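Local coordinates for histidine acid phosphatase (Hafnia alvei, PDB 4ARU), which belongs to branch 2 of the histidine phosphatase superfamily, a family of histidine acid phosphatases to which the phytases also belong, at residues T263-I266 with A267-G271. Sequence-based numbering, arbitrary orientation.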
loop_
_atom_site.group_PDB
_atom_site.type_symbol
_atom_site.label_atom_id
_atom_site.label_comp_id
_atom_site.label_asym_id
_atom_site.label_seq_id
_atom_site.Cartn_x
_atom_site.Cartn_y
_atom_site.Cartn_z
ATOM N N THR A 263 -2.660 -13.202 -0.566
ATOM C CA THR A 263 -2.824 -14.568 -1.098
ATOM C C THR A 263 -2.106 -14.752 -2.438
ATOM O O THR A 263 -2.441 -14.025 -3.357
ATOM C CB THR A 263 -4.316 -14.849 -1.327
ATOM O OG1 THR A 263 -4.962 -14.880 -0.058
ATOM C CG2 THR A 263 -4.557 -16.177 -2.079
ATOM N N PRO A 264 -1.119 -15.650 -2.544
ATOM C CA PRO A 264 -0.257 -15.628 -3.737
ATOM C C PRO A 264 -1.005 -15.711 -5.089
ATOM O O PRO A 264 -0.672 -14.984 -6.005
ATOM C CB PRO A 264 0.699 -16.783 -3.512
ATOM C CG PRO A 264 0.885 -16.727 -2.016
ATOM C CD PRO A 264 -0.501 -16.474 -1.468
ATOM N N TYR A 265 -2.015 -16.551 -5.189
ATOM C CA TYR A 265 -2.747 -16.664 -6.467
ATOM C C TYR A 265 -3.314 -15.328 -6.896
ATOM O O TYR A 265 -3.256 -14.928 -8.063
ATOM C CB TYR A 265 -3.843 -17.719 -6.344
ATOM C CG TYR A 265 -4.599 -17.970 -7.624
ATOM C CD1 TYR A 265 -4.053 -18.725 -8.641
ATOM C CD2 TYR A 265 -5.836 -17.419 -7.831
ATOM C CE1 TYR A 265 -4.753 -18.945 -9.809
ATOM C CE2 TYR A 265 -6.534 -17.629 -8.990
ATOM C CZ TYR A 265 -5.973 -18.383 -9.979
ATOM O OH TYR A 265 -6.675 -18.567 -11.149
ATOM N N ILE A 266 -3.897 -14.611 -5.966
ATOM C CA ILE A 266 -4.479 -13.319 -6.279
ATOM C C ILE A 266 -3.342 -12.319 -6.518
ATOM O O ILE A 266 -3.380 -11.522 -7.483
ATOM C CB ILE A 266 -5.375 -12.822 -5.114
ATOM C CG1 ILE A 266 -6.573 -13.745 -4.962
ATOM C CG2 ILE A 266 -5.803 -11.391 -5.351
ATOM C CD1 ILE A 266 -7.503 -13.387 -3.825
ATOM N N ALA A 267 -2.367 -12.298 -5.612
ATOM C CA ALA A 267 -1.297 -11.324 -5.646
ATOM C C ALA A 267 -0.539 -11.404 -7.007
ATOM O O ALA A 267 -0.238 -10.363 -7.560
ATOM C CB ALA A 267 -0.327 -11.617 -4.536
ATOM N N LYS A 268 -0.306 -12.587 -7.542
ATOM C CA LYS A 268 0.462 -12.651 -8.789
ATOM C C LYS A 268 -0.362 -12.206 -9.978
ATOM O O LYS A 268 0.218 -11.722 -10.957
ATOM C CB LYS A 268 1.063 -14.028 -9.029
ATOM C CG LYS A 268 0.048 -15.064 -9.418
ATOM C CD LYS A 268 0.629 -16.451 -9.355
ATOM C CE LYS A 268 -0.291 -17.448 -9.988
ATOM N NZ LYS A 268 0.308 -18.815 -10.127
ATOM N N HIS A 269 -1.689 -12.350 -9.929
ATOM C CA HIS A 269 -2.522 -11.903 -11.047
ATOM C C HIS A 269 -2.615 -10.390 -11.039
ATOM O O HIS A 269 -2.740 -9.796 -12.113
ATOM C CB HIS A 269 -3.909 -12.551 -11.033
ATOM C CG HIS A 269 -3.924 -13.934 -11.573
ATOM N ND1 HIS A 269 -3.586 -15.048 -10.819
ATOM C CD2 HIS A 269 -4.224 -14.401 -12.806
ATOM C CE1 HIS A 269 -3.644 -16.122 -11.577
ATOM N NE2 HIS A 269 -4.075 -15.768 -12.773
ATOM N N ASN A 270 -2.619 -9.760 -9.870
ATOM C CA ASN A 270 -2.774 -8.309 -9.777
ATOM C C ASN A 270 -1.443 -7.586 -9.752
ATOM O O ASN A 270 -1.394 -6.391 -10.076
ATOM C CB ASN A 270 -3.614 -7.950 -8.566
ATOM C CG ASN A 270 -5.070 -8.367 -8.708
ATOM O OD1 ASN A 270 -5.810 -7.772 -9.460
ATOM N ND2 ASN A 270 -5.482 -9.410 -7.985
ATOM N N GLY A 271 -0.374 -8.310 -9.389
ATOM C CA GLY A 271 0.918 -7.729 -9.115
ATOM C C GLY A 271 2.030 -7.970 -10.103
ATOM O O GLY A 271 3.111 -7.405 -9.947
#
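Tyr-265 and His-269, one helical turn apart, meet in two ways. The rings form a tilted edge-to-face pair, centroids 4.6 Å apart and planes at 53°: the imidazole brings its edge over one face of the phenol, toward the rim, with His-269 CE1 3.5 Å from Tyr-265 CE1. With CG anti to its N (chi1 -177°), Tyr-265 sends the phenol out from the helix; His-269, CG beside its own N, folds back to meet it. The tyrosine hydroxyl bonds to Asp-138 N, pinning the ring's far end.

Tyr-265 O takes this side chain where the regular i to i+4 pattern would have His-269 N. His-269 ND1 donates to Tyr-265 O at 2.8 Å, an almost straight bond (168°) in the imidazole plane that fixes the ring's rotation. Imidazole suits the place, offering an N-H to the carbonyl and a C-H edge to the phenol.

All this occupies the first turns of helix 264-282, reached from helix 243-262 by a tight bend at Thr-263. First-turn N-H groups have no acceptor within their own helix, so proline gives up nothing there. Regular bonding starts with Ala-267 N to Thr-263 O, 2.8 Å, and Lys-268 N to Pro-264 O, 2.9 Å; small Ala-267 packs against Met-316 of helix 307-317.

Ile-266 O takes two bonds from Asn-270, from N at 3.1 Å and from ND2 at 3.0 Å above the carbonyl plane, plus a weak one from His-269 N. The short asparagine amide can curl back one turn, and buried Ile-266 lays CG2 alongside it, 3.3 Å from Asn-270 ND2.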